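Local coordinates for uncharacterized peroxidase-related protein (Silicibacter sp., PDB 2PFX) that is of unknown function but, as an AhpD-like member of the carboxymuconolactone decarboxylase family related to peroxidases, probably acts as an oxidoreductase, at residues Leu13-Phe27 with Leu41-Thr55. Sequence-based numbering, arbitrary orientation.
Sequences LPMADPLPDETQKYF and LKAYAFNVEKLNAFT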
# COMPACT_ATOMS: atom_id res chain seq x y z
N LEU A 13 18.64 -13.64 -25.69
CA LEU A 13 18.63 -15.05 -25.35
C LEU A 13 18.27 -15.83 -26.63
O LEU A 13 17.12 -16.28 -26.70
CB LEU A 13 17.70 -15.39 -24.19
CG LEU A 13 18.36 -15.66 -22.84
CD1 LEU A 13 17.33 -15.87 -21.74
CD2 LEU A 13 19.28 -16.87 -22.88
N PRO A 14 19.22 -15.94 -27.55
CA PRO A 14 18.97 -16.62 -28.84
C PRO A 14 18.48 -18.07 -28.69
O PRO A 14 18.89 -18.70 -27.72
CB PRO A 14 20.34 -16.61 -29.52
CG PRO A 14 21.33 -16.38 -28.43
CD PRO A 14 20.61 -15.45 -27.49
N MSE A 15 17.67 -18.52 -29.64
CA MSE A 15 16.93 -19.76 -29.70
C MSE A 15 17.67 -21.04 -30.09
O MSE A 15 17.40 -22.10 -29.49
CB MSE A 15 15.77 -19.63 -30.72
CG MSE A 15 14.47 -20.05 -30.08
SE MSE A 15 12.88 -19.54 -31.05
CE MSE A 15 13.06 -17.67 -30.61
N ALA A 16 18.53 -21.06 -31.08
CA ALA A 16 19.01 -20.04 -31.98
C ALA A 16 18.73 -20.47 -33.42
O ALA A 16 17.76 -21.23 -33.58
CB ALA A 16 20.47 -19.74 -31.67
N ASP A 17 19.47 -20.04 -34.42
CA ASP A 17 19.18 -20.11 -35.84
C ASP A 17 18.69 -21.48 -36.27
O ASP A 17 17.47 -21.59 -36.48
CB ASP A 17 20.38 -19.63 -36.65
N PRO A 18 19.45 -22.55 -36.44
CA PRO A 18 18.69 -23.76 -36.83
C PRO A 18 18.06 -24.33 -35.57
O PRO A 18 18.75 -24.88 -34.71
CB PRO A 18 19.77 -24.68 -37.40
CG PRO A 18 21.00 -24.31 -36.66
CD PRO A 18 20.87 -22.85 -36.31
N LEU A 19 16.72 -24.25 -35.43
CA LEU A 19 16.20 -24.89 -34.23
C LEU A 19 16.45 -26.40 -34.25
O LEU A 19 16.50 -27.01 -35.30
CB LEU A 19 14.70 -24.66 -34.05
CG LEU A 19 14.29 -23.25 -33.61
CD1 LEU A 19 12.78 -23.10 -33.72
CD2 LEU A 19 14.80 -22.95 -32.21
N PRO A 20 16.59 -26.98 -33.06
CA PRO A 20 16.58 -28.44 -32.98
C PRO A 20 15.30 -28.93 -33.66
O PRO A 20 14.28 -28.25 -33.54
CB PRO A 20 16.53 -28.74 -31.50
CG PRO A 20 17.06 -27.51 -30.85
CD PRO A 20 16.74 -26.35 -31.75
N ASP A 21 15.42 -30.06 -34.34
CA ASP A 21 14.30 -30.57 -35.11
C ASP A 21 13.04 -30.70 -34.26
O ASP A 21 11.97 -30.32 -34.75
CB ASP A 21 14.68 -31.93 -35.68
CG ASP A 21 15.50 -31.90 -36.93
OD1 ASP A 21 15.88 -30.82 -37.42
OD2 ASP A 21 15.77 -33.00 -37.45
N GLU A 22 13.15 -31.24 -33.06
CA GLU A 22 11.95 -31.40 -32.23
C GLU A 22 11.27 -30.10 -31.86
O GLU A 22 10.04 -30.02 -31.69
CB GLU A 22 12.31 -32.20 -30.97
CG GLU A 22 12.48 -33.68 -31.25
CD GLU A 22 11.36 -34.34 -32.01
OE1 GLU A 22 10.25 -34.53 -31.48
OE2 GLU A 22 11.57 -34.68 -33.20
N THR A 23 12.04 -29.03 -31.71
CA THR A 23 11.43 -27.74 -31.37
C THR A 23 10.80 -27.08 -32.59
O THR A 23 9.73 -26.47 -32.54
CB THR A 23 12.49 -26.81 -30.75
OG1 THR A 23 13.10 -27.46 -29.62
CG2 THR A 23 11.78 -25.53 -30.31
N GLN A 24 11.48 -27.21 -33.73
CA GLN A 24 10.94 -26.81 -35.01
C GLN A 24 9.59 -27.45 -35.31
O GLN A 24 8.66 -26.78 -35.74
CB GLN A 24 11.93 -27.19 -36.14
CG GLN A 24 11.40 -26.81 -37.53
CD GLN A 24 11.01 -25.34 -37.54
OE1 GLN A 24 11.89 -24.51 -37.28
NE2 GLN A 24 9.74 -25.06 -37.80
N LYS A 25 9.55 -28.76 -35.12
CA LYS A 25 8.34 -29.56 -35.29
C LYS A 25 7.21 -29.07 -34.38
O LYS A 25 6.05 -28.93 -34.77
CB LYS A 25 8.62 -31.03 -34.98
CG LYS A 25 9.07 -31.87 -36.16
CD LYS A 25 9.57 -33.23 -35.73
CE LYS A 25 8.41 -34.06 -35.19
NZ LYS A 25 8.84 -35.44 -34.87
N TYR A 26 7.57 -28.81 -33.13
CA TYR A 26 6.59 -28.39 -32.13
C TYR A 26 5.99 -27.06 -32.56
O TYR A 26 4.81 -26.76 -32.51
CB TYR A 26 7.25 -28.28 -30.76
CG TYR A 26 6.32 -27.76 -29.68
CD1 TYR A 26 5.21 -28.49 -29.27
CD2 TYR A 26 6.56 -26.54 -29.07
CE1 TYR A 26 4.36 -28.02 -28.29
CE2 TYR A 26 5.72 -26.05 -28.09
CZ TYR A 26 4.63 -26.80 -27.70
OH TYR A 26 3.80 -26.30 -26.72
N PHE A 27 6.87 -26.19 -33.03
CA PHE A 27 6.41 -24.88 -33.46
C PHE A 27 5.54 -24.98 -34.69
O PHE A 27 4.64 -24.16 -34.86
CB PHE A 27 7.62 -23.99 -33.68
CG PHE A 27 8.21 -23.42 -32.39
CD1 PHE A 27 7.79 -23.77 -31.13
CD2 PHE A 27 9.24 -22.49 -32.50
CE1 PHE A 27 8.33 -23.24 -29.98
CE2 PHE A 27 9.79 -21.93 -31.36
CZ PHE A 27 9.32 -22.30 -30.12
N LEU A 41 6.57 -19.03 -25.82
CA LEU A 41 7.26 -20.27 -26.16
C LEU A 41 8.61 -20.00 -26.81
O LEU A 41 9.57 -20.71 -26.52
CB LEU A 41 6.39 -21.14 -27.07
CG LEU A 41 5.05 -21.56 -26.49
CD1 LEU A 41 4.27 -22.30 -27.56
CD2 LEU A 41 5.25 -22.36 -25.21
N LYS A 42 8.67 -18.99 -27.66
CA LYS A 42 9.98 -18.64 -28.25
C LYS A 42 10.95 -18.23 -27.17
O LYS A 42 12.16 -18.42 -27.29
CB LYS A 42 9.81 -17.54 -29.29
CG LYS A 42 8.82 -17.87 -30.40
CD LYS A 42 8.67 -16.74 -31.41
CE LYS A 42 8.14 -17.27 -32.74
NZ LYS A 42 7.51 -16.19 -33.53
N ALA A 43 10.42 -17.67 -26.08
CA ALA A 43 11.27 -17.21 -24.99
C ALA A 43 11.96 -18.38 -24.30
O ALA A 43 13.14 -18.28 -23.96
CB ALA A 43 10.46 -16.36 -24.00
N TYR A 44 11.21 -19.47 -24.11
CA TYR A 44 11.76 -20.63 -23.44
C TYR A 44 12.52 -21.55 -24.38
O TYR A 44 13.27 -22.43 -23.91
CB TYR A 44 10.65 -21.45 -22.76
CG TYR A 44 10.23 -20.83 -21.44
CD1 TYR A 44 9.23 -19.87 -21.42
CD2 TYR A 44 10.83 -21.18 -20.25
CE1 TYR A 44 8.85 -19.29 -20.23
CE2 TYR A 44 10.45 -20.62 -19.05
CZ TYR A 44 9.46 -19.68 -19.05
OH TYR A 44 9.06 -19.10 -17.87
N ALA A 45 12.32 -21.33 -25.67
CA ALA A 45 12.86 -22.23 -26.69
C ALA A 45 14.37 -22.22 -26.84
O ALA A 45 14.91 -23.03 -27.60
CB ALA A 45 12.18 -21.92 -28.02
N PHE A 46 15.12 -21.37 -26.15
CA PHE A 46 16.57 -21.49 -26.21
C PHE A 46 17.07 -22.76 -25.54
O PHE A 46 18.21 -23.20 -25.74
CB PHE A 46 17.25 -20.27 -25.56
CG PHE A 46 17.13 -20.19 -24.05
CD1 PHE A 46 15.99 -19.62 -23.51
CD2 PHE A 46 18.12 -20.67 -23.21
CE1 PHE A 46 15.85 -19.53 -22.14
CE2 PHE A 46 17.97 -20.60 -21.84
CZ PHE A 46 16.83 -20.03 -21.31
N ASN A 47 16.22 -23.38 -24.72
CA ASN A 47 16.60 -24.61 -24.02
C ASN A 47 15.40 -25.56 -23.96
O ASN A 47 14.39 -25.26 -23.33
CB ASN A 47 17.07 -24.24 -22.63
CG ASN A 47 17.50 -25.41 -21.78
OD1 ASN A 47 16.76 -26.38 -21.66
ND2 ASN A 47 18.67 -25.27 -21.18
N VAL A 48 15.47 -26.70 -24.64
CA VAL A 48 14.23 -27.46 -24.78
C VAL A 48 13.75 -28.04 -23.46
O VAL A 48 12.57 -28.30 -23.24
CB VAL A 48 14.41 -28.52 -25.89
CG1 VAL A 48 15.51 -29.53 -25.59
CG2 VAL A 48 13.04 -29.15 -26.11
N GLU A 49 14.66 -28.28 -22.52
CA GLU A 49 14.29 -28.78 -21.21
C GLU A 49 13.41 -27.76 -20.49
O GLU A 49 12.43 -28.08 -19.83
CB GLU A 49 15.50 -29.04 -20.34
CG GLU A 49 16.27 -30.31 -20.60
CD GLU A 49 16.41 -30.67 -22.08
OE1 GLU A 49 15.38 -31.05 -22.67
OE2 GLU A 49 17.52 -30.55 -22.63
N LYS A 50 13.79 -26.49 -20.62
CA LYS A 50 13.01 -25.43 -20.01
C LYS A 50 11.66 -25.29 -20.68
O LYS A 50 10.63 -25.13 -20.02
CB LYS A 50 13.82 -24.13 -20.09
CG LYS A 50 15.11 -24.20 -19.26
CD LYS A 50 15.70 -22.83 -19.00
CE LYS A 50 16.96 -22.94 -18.15
NZ LYS A 50 16.65 -23.29 -16.73
N LEU A 51 11.63 -25.37 -21.99
CA LEU A 51 10.38 -25.28 -22.75
C LEU A 51 9.45 -26.42 -22.38
O LEU A 51 8.24 -26.32 -22.22
CB LEU A 51 10.69 -25.34 -24.24
CG LEU A 51 9.51 -25.44 -25.21
CD1 LEU A 51 8.66 -24.17 -25.15
CD2 LEU A 51 10.02 -25.72 -26.61
N ASN A 52 10.03 -27.61 -22.26
CA ASN A 52 9.30 -28.80 -21.85
C ASN A 52 8.65 -28.65 -20.49
O ASN A 52 7.49 -29.04 -20.27
CB ASN A 52 10.25 -29.99 -21.86
CG ASN A 52 10.53 -30.50 -23.26
OD1 ASN A 52 9.87 -30.16 -24.23
ND2 ASN A 52 11.55 -31.36 -23.31
N ALA A 53 9.38 -28.10 -19.53
CA ALA A 53 8.86 -27.96 -18.16
C ALA A 53 7.78 -26.90 -18.04
O ALA A 53 6.82 -27.00 -17.26
CB ALA A 53 10.02 -27.63 -17.22
N PHE A 54 7.99 -25.85 -18.85
CA PHE A 54 7.05 -24.75 -18.87
C PHE A 54 5.71 -25.24 -19.44
O PHE A 54 4.64 -25.11 -18.87
CB PHE A 54 7.58 -23.57 -19.71
CG PHE A 54 6.52 -22.48 -19.81
CD1 PHE A 54 6.28 -21.65 -18.73
CD2 PHE A 54 5.78 -22.33 -20.96
CE1 PHE A 54 5.32 -20.66 -18.82
CE2 PHE A 54 4.82 -21.35 -21.07
CZ PHE A 54 4.58 -20.53 -19.97
N THR A 55 5.84 -25.83 -20.62
CA THR A 55 4.65 -26.28 -21.34
C THR A 55 3.95 -27.43 -20.61
O THR A 55 2.72 -27.47 -20.65
CB THR A 55 4.98 -26.70 -22.79
OG1 THR A 55 5.85 -27.83 -22.74
CG2 THR A 55 5.64 -25.53 -23.49
O HOH W 1 14.85 -25.98 -28.18
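Phe27 and Ala45 meet at the centre of this contact, the ring atom CZ of Phe27 lying 3.6 Å from CB of Ala45. A methyl group suits position 45, for it is also approached by Met15, a poorly ordered selenomethionine, whose CG is modelled equally close. With CG of Phe27 anti to the carbonyl carbon (chi1 -79°), the ring reaches helix 39-44: Leu41 O lies at its edge, Met15 SE of its own segment lies in the ring plane, and Thr23 CG2 lies over one face, toward the rim. Were the ring replaced by the methyl of an alanine, a gap would probably open beside Leu41 and Ala45, and the selenomethionine would lose the ring edge it lies against.

At one end, Leu13 CD2 sits over the centre of the Phe46 ring in a CH-pi contact, 4.0 Å from the centroid; Trp159 of a second subunit meets the same ring edge-to-face. Here Phe46 CA points an almost straight C-H at Met15 O (169° at the hydrogen). At the other end, Tyr26 crosses Leu41 at about a right angle; its long aromatic side chain spans to helix 48-63, where OH touches the methyl CG2 of Thr55 at 3.8 Å.

Threonine suits position 23 by carrying two groups: its methyl packs on Leu51 CD2, while Thr23 OG1 lies 2.7 Å from a water that donates to Ala45 O. With packing and this water in place of direct conventional hydrogen bonds, the joint rests mainly on complementary shape.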